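Local coordinates for protein diguanylate cyclase (Vibrio cholerae serotype O1, PDB 6EIB) that catalyses, through the GGDEF-type domain seen here, the magnesium-dependent conversion of two GTP molecules into cyclic di-GMP, and takes part in biofilm formation, at residues I36-N40 with K148-N153; E55-L60 with F105-F111; Y118-S124 with R152-Y158. All coordinates share one frame. Where two conformers were deposited one is given. Numbering follows the deposited sequence.

Contact 1 (I36-N40 with K148-N153); sequences IDIDN and KRNGRN. With EDO (1,2-ethanediol), chain I.
A single carboxylate, that of Asp39, works with both oxygens: OD2 accepts the backbone amide of Asn153 (Asp39 OD2 to Asn153 N 2.9 Å, N-H...O angle 163°), while OD1 accepts two waters. Asp37 lies in extended strand conformation (phi/psi -131/130), and two residues on the CA-to-CB bond of Asp39 points toward 148-153 (chi1 m). Asp39 OD2 also lies 3.2 Å from Arg152 CB; the CA atoms of Asp39 and Arg152 are 6.0 Å apart. One water donates to Asp39 OD1 (2.5 Å) and Asp37 O (2.9 Å) and accepts from Lys148 NZ (2.7 Å); the second joins Asp39 OD1 (2.6 Å) to Gly151 O (3.0 Å). A carboxylate suits the spot because one oxygen can take the amide while the other takes the waters.

Segment 148-153 reverses through a type I turn from Lys148 to Gly151, closed by Gly151 N to Lys148 O at 3.2 Å. Gly151 then adopts phi/psi 118/-161, where a CB would jam against the preceding carbonyl, so glycine is needed. Lys148 (m, t, p, p) curls to reach a salt bridge, NZ to Asp37 OD2 3.5 Å. Asp37 and Ile38 are inferred from relatives to bind magnesium, Ile38 presumably through its main-chain carbonyl, as in other GGDEF domains. Glu80, another inferred ligand, crowds Asp37; the lysine probably offsets part of the negative charge.

Strand 31-38 is flanked by strands 81-87 and 119-125, Ile38 packs on helix 50-67, and the turn links helix 133-148 to strand 154-157.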
loop_
_atom_site.group_PDB
_atom_site.type_symbol
_atom_site.label_atom_id
_atom_site.label_comp_id
_atom_site.label_asym_id
_atom_site.label_seq_id
_atom_site.Cartn_x
_atom_site.Cartn_y
_atom_site.Cartn_z
ATOM N N ILE A 36 -0.526 -3.080 -0.054
ATOM C CA ILE A 36 0.183 -3.446 1.168
ATOM C C ILE A 36 -0.703 -4.301 2.007
ATOM O O ILE A 36 -1.884 -4.031 2.097
ATOM C CB ILE A 36 0.619 -2.192 1.965
ATOM C CG1 ILE A 36 1.772 -1.508 1.243
ATOM C CG2 ILE A 36 1.068 -2.576 3.397
ATOM C CD1 ILE A 36 2.139 -0.139 1.825
ATOM N N ASP A 37 -0.155 -5.381 2.571
ATOM C CA ASP A 37 -0.917 -6.179 3.509
ATOM C C ASP A 37 -0.041 -6.406 4.737
ATOM O O ASP A 37 1.110 -6.805 4.634
ATOM C CB ASP A 37 -1.363 -7.502 2.883
ATOM C CG ASP A 37 -2.447 -8.201 3.707
ATOM O OD1 ASP A 37 -3.588 -7.680 3.769
ATOM O OD2 ASP A 37 -2.194 -9.305 4.224
ATOM N N ILE A 38 -0.610 -6.129 5.895
ATOM C CA ILE A 38 0.081 -6.339 7.150
ATOM C C ILE A 38 0.153 -7.831 7.471
ATOM O O ILE A 38 -0.877 -8.538 7.399
ATOM C CB ILE A 38 -0.622 -5.598 8.272
ATOM C CG1 ILE A 38 -0.618 -4.079 7.952
ATOM C CG2 ILE A 38 0.053 -5.919 9.625
ATOM C CD1 ILE A 38 -1.482 -3.249 8.910
ATOM N N ASP A 39 1.352 -8.305 7.808
ATOM C CA ASP A 39 1.552 -9.737 8.107
ATOM C C ASP A 39 1.019 -10.064 9.481
ATOM O O ASP A 39 1.245 -9.303 10.419
ATOM C CB ASP A 39 3.040 -10.126 8.041
ATOM C CG ASP A 39 3.613 -10.068 6.620
ATOM O OD1 ASP A 39 3.040 -10.750 5.747
ATOM O OD2 ASP A 39 4.626 -9.319 6.385
ATOM N N ASN A 40 0.318 -11.191 9.598
ATOM C CA ASN A 40 -0.192 -11.660 10.885
ATOM C C ASN A 40 -1.000 -10.665 11.694
ATOM O O ASN A 40 -0.885 -10.627 12.933
ATOM C CB ASN A 40 0.966 -12.153 11.764
ATOM C CG ASN A 40 1.746 -13.251 11.110
ATOM O OD1 ASN A 40 2.950 -13.152 10.940
ATOM N ND2 ASN A 40 1.055 -14.319 10.730
ATOM N N LYS A 148 4.425 -12.401 -0.889
ATOM C CA LYS A 148 4.028 -13.238 0.244
ATOM C C LYS A 148 4.473 -14.701 0.124
ATOM O O LYS A 148 4.579 -15.400 1.135
ATOM C CB LYS A 148 2.516 -13.147 0.416
ATOM C CG LYS A 148 2.056 -11.787 0.882
ATOM C CD LYS A 148 0.519 -11.695 0.859
ATOM C CE LYS A 148 -0.122 -12.526 1.946
ATOM N NZ LYS A 148 0.062 -11.818 3.238
ATOM N N ARG A 149 4.737 -15.184 -1.091
ATOM C CA ARG A 149 5.169 -16.571 -1.258
ATOM C C ARG A 149 6.507 -16.838 -0.558
ATOM O O ARG A 149 6.833 -18.001 -0.271
ATOM C CB ARG A 149 5.332 -16.950 -2.738
ATOM C CG ARG A 149 4.088 -16.986 -3.579
ATOM C CD ARG A 149 2.945 -17.721 -2.967
ATOM N NE ARG A 149 3.018 -19.152 -3.223
ATOM C CZ ARG A 149 2.144 -20.054 -2.772
ATOM N NH1 ARG A 149 1.101 -19.691 -2.035
ATOM N NH2 ARG A 149 2.330 -21.328 -3.051
ATOM N N ASN A 150 7.302 -15.784 -0.346
ATOM C CA ASN A 150 8.638 -15.950 0.237
ATOM C C ASN A 150 8.697 -15.606 1.715
ATOM O O ASN A 150 9.759 -15.563 2.328
ATOM C CB ASN A 150 9.640 -15.121 -0.564
ATOM C CG ASN A 150 9.908 -15.735 -1.919
ATOM O OD1 ASN A 150 10.705 -16.656 -2.058
ATOM N ND2 ASN A 150 9.210 -15.244 -2.922
ATOM N N GLY A 151 7.527 -15.359 2.278
ATOM C CA GLY A 151 7.380 -15.090 3.692
ATOM C C GLY A 151 6.818 -13.721 4.026
ATOM O O GLY A 151 6.274 -13.008 3.164
ATOM N N ARG A 152 7.044 -13.307 5.264
ATOM C CA ARG A 152 6.530 -12.026 5.702
ATOM C C ARG A 152 7.619 -11.043 5.339
ATOM O O ARG A 152 8.696 -11.464 4.934
ATOM C CB ARG A 152 6.238 -12.018 7.207
ATOM C CG ARG A 152 7.483 -12.246 8.060
ATOM C CD ARG A 152 7.223 -12.282 9.558
ATOM N NE ARG A 152 8.516 -12.328 10.254
ATOM C CZ ARG A 152 8.672 -12.493 11.565
ATOM N NH1 ARG A 152 7.614 -12.623 12.361
ATOM N NH2 ARG A 152 9.901 -12.529 12.074
ATOM N N ASN A 153 7.328 -9.751 5.415
ATOM C CA ASN A 153 8.371 -8.729 5.224
ATOM C C ASN A 153 9.060 -8.822 3.845
ATOM O O ASN A 153 10.286 -9.017 3.773
ATOM C CB ASN A 153 9.409 -8.813 6.343
ATOM C CG ASN A 153 10.295 -7.577 6.393
ATOM O OD1 ASN A 153 9.841 -6.467 6.034
ATOM N ND2 ASN A 153 11.529 -7.733 6.907
HETATM C C1 EDO I . 12.444 -10.723 8.272
HETATM O O1 EDO I . 11.683 -9.530 8.452
HETATM C C2 EDO I . 11.985 -11.685 9.344
HETATM O O2 EDO I . 10.643 -12.092 9.043
HETATM O O HOH W 1 1.365 -9.624 4.237
HETATM O O HOH W 2 3.422 -12.586 4.003
#

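Contact 2 (E55-L60 with F105-F111). With SO4 (sulfate ion), chain F.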
loop_
_atom_site.group_PDB
_atom_site.type_symbol
_atom_site.label_atom_id
_atom_site.label_comp_id
_atom_site.label_asym_id
_atom_site.label_seq_id
_atom_site.Cartn_x
_atom_site.Cartn_y
_atom_site.Cartn_z
ATOM N N GLU A 55 -4.175 0.777 16.529
ATOM C CA GLU A 55 -3.009 1.656 16.657
ATOM C C GLU A 55 -1.991 1.372 15.582
ATOM O O GLU A 55 -1.320 2.291 15.087
ATOM C CB GLU A 55 -2.344 1.504 18.028
ATOM C CG GLU A 55 -3.117 2.117 19.174
ATOM C CD GLU A 55 -2.444 1.889 20.531
ATOM O OE1 GLU A 55 -1.408 1.177 20.592
ATOM O OE2 GLU A 55 -2.964 2.427 21.531
ATOM N N VAL A 56 -1.837 0.086 15.268
ATOM C CA VAL A 56 -0.934 -0.357 14.212
ATOM C C VAL A 56 -1.362 0.220 12.875
ATOM O O VAL A 56 -0.538 0.756 12.125
ATOM C CB VAL A 56 -0.900 -1.893 14.080
ATOM C CG1 VAL A 56 0.058 -2.288 12.945
ATOM C CG2 VAL A 56 -0.494 -2.541 15.398
ATOM N N LEU A 57 -2.657 0.103 12.581
ATOM C CA LEU A 57 -3.216 0.645 11.343
ATOM C C LEU A 57 -2.955 2.159 11.293
ATOM O O LEU A 57 -2.537 2.701 10.275
ATOM C CB LEU A 57 -4.715 0.383 11.269
ATOM C CG LEU A 57 -5.196 -1.073 11.230
ATOM C CD1 LEU A 57 -6.693 -1.155 11.395
ATOM C CD2 LEU A 57 -4.767 -1.721 9.958
ATOM N N CYS A 58 -3.162 2.821 12.421
ATOM C CA CYS A 58 -2.965 4.258 12.483
ATOM C C CYS A 58 -1.525 4.678 12.253
ATOM O O CYS A 58 -1.277 5.615 11.484
ATOM C CB CYS A 58 -3.438 4.792 13.829
ATOM S SG CYS A 58 -5.221 4.919 13.895
ATOM N N PHE A 59 -0.593 3.979 12.893
ATOM C CA PHE A 59 0.833 4.201 12.684
ATOM C C PHE A 59 1.217 3.986 11.220
ATOM O O PHE A 59 2.032 4.735 10.675
ATOM C CB PHE A 59 1.669 3.286 13.577
ATOM C CG PHE A 59 3.144 3.399 13.317
ATOM C CD1 PHE A 59 3.892 4.397 13.929
ATOM C CD2 PHE A 59 3.774 2.547 12.417
ATOM C CE1 PHE A 59 5.254 4.523 13.665
ATOM C CE2 PHE A 59 5.135 2.675 12.149
ATOM C CZ PHE A 59 5.863 3.665 12.764
ATOM N N LEU A 60 0.649 2.959 10.588
ATOM C CA LEU A 60 0.978 2.667 9.187
ATOM C C LEU A 60 0.516 3.807 8.286
ATOM O O LEU A 60 1.238 4.228 7.355
ATOM C CB LEU A 60 0.342 1.356 8.721
ATOM C CG LEU A 60 0.656 0.981 7.272
ATOM C CD1 LEU A 60 2.147 0.908 7.020
ATOM C CD2 LEU A 60 -0.029 -0.365 6.852
ATOM N N PHE A 105 8.314 0.187 8.933
ATOM C CA PHE A 105 7.307 -0.488 9.694
ATOM C C PHE A 105 7.946 -1.620 10.509
ATOM O O PHE A 105 7.647 -1.793 11.697
ATOM C CB PHE A 105 6.220 -1.010 8.740
ATOM C CG PHE A 105 5.000 -1.540 9.427
ATOM C CD1 PHE A 105 4.087 -0.676 10.019
ATOM C CD2 PHE A 105 4.730 -2.900 9.422
ATOM C CE1 PHE A 105 2.929 -1.170 10.621
ATOM C CE2 PHE A 105 3.573 -3.407 10.028
ATOM C CZ PHE A 105 2.681 -2.549 10.625
ATOM N N ALA A 106 8.836 -2.380 9.874
ATOM C CA ALA A 106 9.502 -3.517 10.504
ATOM C C ALA A 106 10.390 -3.044 11.653
ATOM O O ALA A 106 10.660 -3.779 12.610
ATOM C CB ALA A 106 10.346 -4.285 9.484
ATOM N N GLU A 107 10.887 -1.829 11.518
ATOM C CA GLU A 107 11.813 -1.257 12.502
ATOM C C GLU A 107 11.107 -0.603 13.693
ATOM O O GLU A 107 11.752 -0.277 14.687
ATOM C CB GLU A 107 12.735 -0.244 11.834
ATOM C CG GLU A 107 13.829 -0.834 10.968
ATOM C CD GLU A 107 14.401 0.192 9.992
ATOM O OE1 GLU A 107 13.845 1.322 9.879
ATOM O OE2 GLU A 107 15.423 -0.125 9.340
ATOM N N HIS A 108 9.808 -0.329 13.578
ATOM C CA HIS A 108 9.115 0.351 14.669
ATOM C C HIS A 108 8.679 -0.642 15.749
ATOM O O HIS A 108 7.996 -1.615 15.469
ATOM C CB HIS A 108 7.927 1.146 14.150
ATOM C CG HIS A 108 7.202 1.897 15.218
ATOM N ND1 HIS A 108 7.633 3.120 15.690
ATOM C CD2 HIS A 108 6.044 1.629 15.872
ATOM C CE1 HIS A 108 6.798 3.549 16.619
ATOM N NE2 HIS A 108 5.827 2.658 16.754
ATOM N N PRO A 109 9.110 -0.417 16.995
ATOM C CA PRO A 109 8.689 -1.291 18.095
ATOM C C PRO A 109 7.276 -0.930 18.550
ATOM O O PRO A 109 6.962 0.281 18.615
ATOM C CB PRO A 109 9.697 -0.975 19.203
ATOM C CG PRO A 109 10.070 0.463 18.939
ATOM C CD PRO A 109 10.045 0.637 17.448
ATOM N N PHE A 110 6.436 -1.932 18.813
ATOM C CA PHE A 110 5.046 -1.677 19.155
ATOM C C PHE A 110 4.738 -2.114 20.568
ATOM O O PHE A 110 5.100 -3.225 20.938
ATOM C CB PHE A 110 4.096 -2.436 18.209
ATOM C CG PHE A 110 3.942 -1.813 16.846
ATOM C CD1 PHE A 110 3.052 -0.769 16.655
ATOM C CD2 PHE A 110 4.677 -2.273 15.761
ATOM C CE1 PHE A 110 2.897 -0.190 15.431
ATOM C CE2 PHE A 110 4.529 -1.673 14.520
ATOM C CZ PHE A 110 3.631 -0.642 14.356
ATOM N N PHE A 111 4.017 -1.290 21.330
ATOM C CA PHE A 111 3.464 -1.720 22.608
ATOM C C PHE A 111 4.547 -1.947 23.674
ATOM O O PHE A 111 5.736 -1.984 23.361
ATOM C CB PHE A 111 2.646 -3.009 22.457
ATOM C CG PHE A 111 1.767 -3.046 21.227
ATOM C CD1 PHE A 111 1.041 -1.929 20.826
ATOM C CD2 PHE A 111 1.679 -4.213 20.465
ATOM C CE1 PHE A 111 0.222 -1.976 19.678
ATOM C CE2 PHE A 111 0.873 -4.261 19.325
ATOM C CZ PHE A 111 0.156 -3.135 18.939
HETATM S S SO4 F . 9.581 5.752 14.105
HETATM O O1 SO4 F . 8.669 5.930 15.231
HETATM O O2 SO4 F . 10.883 6.344 14.394
HETATM O O3 SO4 F . 9.860 4.344 13.843
HETATM O O4 SO4 F . 8.958 6.412 12.955
#
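Phe59, Phe105 and Val56 carry most of this interface, which has no hydrogen bond between its segments. Phe59, with chi1 t, reaches from the helix to lie face to face with His108, ring centroids 3.8 Å apart and planes at 20°, while Phe110 directs an edge at the Phe59 face in an offset edge-to-face pair, ring centroids 5.5 Å apart, planes at 85°. A phenyl ring suits the place because it can stack flat on an imidazole and also receive a ring edge. Imidazole adds a polar rim: His108 ND1 donates to O3 of a sulfate, probably from the crystallisation liquor, at 3.1 Å.

Phe105 is the deeper ring. Its CZ touches Val56 CG1 at 3.5 Å, and its CD1 meets Leu60 CD1 at 3.9 Å. Compact, branched Val56 fits between rings, with CG2 3.6 Å from Phe111 CZ.

Phe59, His108 and Phe110 thus form an aromatic cluster between helix 50-67 and the loop after helix 91-107; Phe105 and Leu60 also pack on Leu119 of strand 119-125.

Contact 3 (Y118-S124 with R152-Y158); sequences YLCAGVS and RNRCCIY. With EDO (1,2-ethanediol), chain I; SO4 (sulfate ion), chain G.
This is a parallel strand pair at the edge of the GGDEF-domain sheet, the two strands of a beta-alpha-beta unit whose crossover is helix 133-148. The axes of strand segments 119-124 and 154-157 approach to 4.7 Å, with 5° between their directions, in extended conformation (Ala121 -144/145, Cys155 -129/140). Ala121 stands beside Cys155, Gly122 beside Cys156 and Val123 beside Ile157, with CA atoms 4.6 to 4.9 Å apart.

Four hydrogen bonds form the parallel ladder: Ala121 N to Arg154 O 3.0 Å, Cys156 N to Ala121 O 3.0 Å, Val123 N to Cys156 O 2.9 Å and Tyr158 N to Val123 O 2.9 Å.

Ala121, Val123, Cys155 and Ile157 share one face, where Ala121 CB meets Cys155 SG at 3.6 Å; small and branched apolar groups suit this side, which helix 91-107 covers (Cys155 on Glu99 and Arg102, Ile157 on Val91). Cys120, Arg154 and Cys156 point to the other face, where Gly122 places no side chain beside Cys156.

At the entrance Asn153 takes phi/psi 59/59, a conformation asparagine tolerates well, and a water joins its OD1 (2.6 Å) to Leu119 N (3.1 Å). Tyr118 CE2 (chi1 m) lies over one face of the Arg152 guanidinium, 3.5 Å from Arg152 CZ. At the exit another water bridges Ser124 OG (2.8 Å) and Tyr158 O (3.1 Å); Ser124 OG is also hydrogen-bonded to Arg139 NE.

Strand 119-125 is antiparallel to 31-38 on its other side, with Ala121 touching Ile34 and Ile36; 154-157 is the outermost strand in the chain, and helix 133-148 covers Cys120 and Cys156.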
loop_
_atom_site.group_PDB
_atom_site.type_symbol
_atom_site.label_atom_id
_atom_site.label_comp_id
_atom_site.label_asym_id
_atom_site.label_seq_id
_atom_site.Cartn_x
_atom_site.Cartn_y
_atom_site.Cartn_z
ATOM N N TYR A 118 5.279 -6.709 10.607
ATOM C CA TYR A 118 5.832 -6.650 9.258
ATOM C C TYR A 118 4.703 -6.527 8.218
ATOM O O TYR A 118 3.534 -6.798 8.515
ATOM C CB TYR A 118 6.697 -7.914 8.984
ATOM C CG TYR A 118 7.781 -8.145 10.022
ATOM C CD1 TYR A 118 9.033 -7.559 9.872
ATOM C CD2 TYR A 118 7.546 -8.905 11.173
ATOM C CE1 TYR A 118 10.037 -7.739 10.826
ATOM C CE2 TYR A 118 8.568 -9.066 12.164
ATOM C CZ TYR A 118 9.792 -8.483 11.958
ATOM O OH TYR A 118 10.826 -8.610 12.872
ATOM N N LEU A 119 5.056 -6.144 6.997
ATOM C CA LEU A 119 4.064 -6.038 5.938
ATOM C C LEU A 119 4.679 -6.552 4.654
ATOM O O LEU A 119 5.895 -6.716 4.588
ATOM C CB LEU A 119 3.578 -4.568 5.803
ATOM C CG LEU A 119 4.556 -3.451 5.411
ATOM C CD1 LEU A 119 4.786 -3.392 3.895
ATOM C CD2 LEU A 119 4.030 -2.108 5.924
ATOM N N CYS A 120 3.858 -6.840 3.644
ATOM C CA CYS A 120 4.380 -7.139 2.310
ATOM C C CYS A 120 3.769 -6.115 1.388
ATOM O O CYS A 120 2.742 -5.547 1.726
ATOM C CB CYS A 120 4.008 -8.542 1.824
ATOM S SG CYS A 120 4.917 -9.841 2.733
ATOM N N ALA A 121 4.371 -5.917 0.223
ATOM C CA ALA A 121 3.847 -4.921 -0.702
ATOM C C ALA A 121 4.021 -5.420 -2.108
ATOM O O ALA A 121 5.003 -6.118 -2.416
ATOM C CB ALA A 121 4.577 -3.534 -0.515
ATOM N N GLY A 122 3.056 -5.094 -2.963
ATOM C CA GLY A 122 3.212 -5.385 -4.373
ATOM C C GLY A 122 3.065 -4.043 -5.093
ATOM O O GLY A 122 2.257 -3.202 -4.673
ATOM N N VAL A 123 3.804 -3.859 -6.175
ATOM C CA VAL A 123 3.816 -2.571 -6.898
ATOM C C VAL A 123 3.579 -2.700 -8.404
ATOM O O VAL A 123 4.152 -3.561 -9.073
ATOM C CB VAL A 123 5.160 -1.865 -6.721
ATOM C CG1 VAL A 123 5.101 -0.465 -7.314
ATOM C CG2 VAL A 123 5.560 -1.844 -5.246
ATOM N N SER A 124 2.746 -1.832 -8.968
ATOM C CA SER A 124 2.668 -1.805 -10.403
ATOM C C SER A 124 2.344 -0.393 -10.799
ATOM O O SER A 124 2.321 0.517 -9.958
ATOM C CB SER A 124 1.590 -2.777 -10.938
ATOM O OG SER A 124 1.741 -2.986 -12.352
ATOM N N ARG A 152 7.044 -13.307 5.264
ATOM C CA ARG A 152 6.530 -12.026 5.702
ATOM C C ARG A 152 7.619 -11.043 5.339
ATOM O O ARG A 152 8.696 -11.464 4.934
ATOM C CB ARG A 152 6.238 -12.018 7.207
ATOM C CG ARG A 152 7.483 -12.246 8.060
ATOM C CD ARG A 152 7.223 -12.282 9.558
ATOM N NE ARG A 152 8.516 -12.328 10.254
ATOM C CZ ARG A 152 8.672 -12.493 11.565
ATOM N NH1 ARG A 152 7.614 -12.623 12.361
ATOM N NH2 ARG A 152 9.901 -12.529 12.074
ATOM N N ASN A 153 7.328 -9.751 5.415
ATOM C CA ASN A 153 8.371 -8.729 5.224
ATOM C C ASN A 153 9.060 -8.822 3.845
ATOM O O ASN A 153 10.286 -9.017 3.773
ATOM C CB ASN A 153 9.409 -8.813 6.343
ATOM C CG ASN A 153 10.295 -7.577 6.393
ATOM O OD1 ASN A 153 9.841 -6.467 6.034
ATOM N ND2 ASN A 153 11.529 -7.733 6.907
ATOM N N ARG A 154 8.255 -8.701 2.764
ATOM C CA ARG A 154 8.719 -8.833 1.371
ATOM C C ARG A 154 8.021 -7.834 0.433
ATOM O O ARG A 154 6.849 -7.537 0.594
ATOM C CB ARG A 154 8.465 -10.243 0.826
ATOM C CG ARG A 154 9.209 -11.395 1.581
ATOM C CD ARG A 154 10.715 -11.315 1.328
ATOM N NE ARG A 154 11.440 -12.504 1.773
ATOM C CZ ARG A 154 11.909 -12.667 3.006
ATOM N NH1 ARG A 154 11.729 -11.716 3.921
ATOM N NH2 ARG A 154 12.563 -13.773 3.324
ATOM N N CYS A 155 8.754 -7.377 -0.573
ATOM C CA CYS A 155 8.224 -6.459 -1.570
ATOM C C CYS A 155 8.497 -6.982 -2.964
ATOM O O CYS A 155 9.573 -7.516 -3.229
ATOM C CB CYS A 155 8.837 -5.069 -1.421
ATOM S SG CYS A 155 8.104 -4.123 -0.114
ATOM N N CYS A 156 7.522 -6.829 -3.862
ATOM C CA CYS A 156 7.695 -7.274 -5.243
ATOM C C CYS A 156 7.127 -6.266 -6.236
ATOM O O CYS A 156 6.075 -5.681 -6.016
ATOM C CB CYS A 156 7.025 -8.634 -5.479
ATOM S SG CYS A 156 8.048 -10.048 -5.026
ATOM N N ILE A 157 7.826 -6.078 -7.345
ATOM C CA ILE A 157 7.255 -5.292 -8.436
ATOM C C ILE A 157 6.647 -6.260 -9.461
ATOM O O ILE A 157 7.209 -7.323 -9.732
ATOM C CB ILE A 157 8.304 -4.402 -9.075
ATOM C CG1 ILE A 157 7.683 -3.456 -10.098
ATOM C CG2 ILE A 157 9.364 -5.226 -9.730
ATOM C CD1 ILE A 157 8.685 -2.398 -10.494
ATOM N N TYR A 158 5.474 -5.949 -9.991
ATOM C CA TYR A 158 4.911 -6.853 -11.003
ATOM C C TYR A 158 5.695 -6.861 -12.300
ATOM O O TYR A 158 5.973 -5.811 -12.864
ATOM C CB TYR A 158 3.461 -6.499 -11.309
ATOM C CG TYR A 158 2.859 -7.386 -12.374
ATOM C CD1 TYR A 158 2.983 -7.057 -13.732
ATOM C CD2 TYR A 158 2.182 -8.542 -12.041
ATOM C CE1 TYR A 158 2.449 -7.852 -14.719
ATOM C CE2 TYR A 158 1.635 -9.352 -13.028
ATOM C CZ TYR A 158 1.776 -8.998 -14.363
ATOM O OH TYR A 158 1.238 -9.788 -15.356
HETATM C C1 EDO I . 12.444 -10.723 8.272
HETATM O O1 EDO I . 11.683 -9.530 8.452
HETATM C C2 EDO I . 11.985 -11.685 9.344
HETATM O O2 EDO I . 10.643 -12.092 9.043
HETATM S S SO4 G . -0.620 -12.631 -16.169
HETATM O O1 SO4 G . -0.728 -11.902 -14.913
HETATM O O2 SO4 G . 0.657 -13.334 -16.192
HETATM O O3 SO4 G . -1.695 -13.620 -16.256
HETATM O O4 SO4 G . -0.699 -11.679 -17.271
HETATM O O HOH W 3 7.979 -5.073 7.118
HETATM O O HOH W 4 4.471 -3.160 -13.100
#

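Overall arrangement
Contacts 1 and 3 share Arg152 and Asn153 and meet on one sheet, their centres about 7 Å apart: Asp39 N reaches Tyr118 O at 2.7 Å. Contact 2 belongs to the helices over the sheet, where Leu60 CD2 touches Ile38 CD1 at 3.8 Å and Leu60 CD1 touches Leu119 CD2 at 3.7 Å. Contact 3 lies nearest the chain's centre, with half of its 14 touching residues buried; contact 1 opens to solvent at the 148-153 turn; contact 2 lies farthest out, with a buried inner side and an exposed rim at Glu55. Chemistry follows place: charge and water beside the predicted metal site in contact 1, aromatic and aliphatic packing in contact 2, main-chain hydrogen bonding in contact 3.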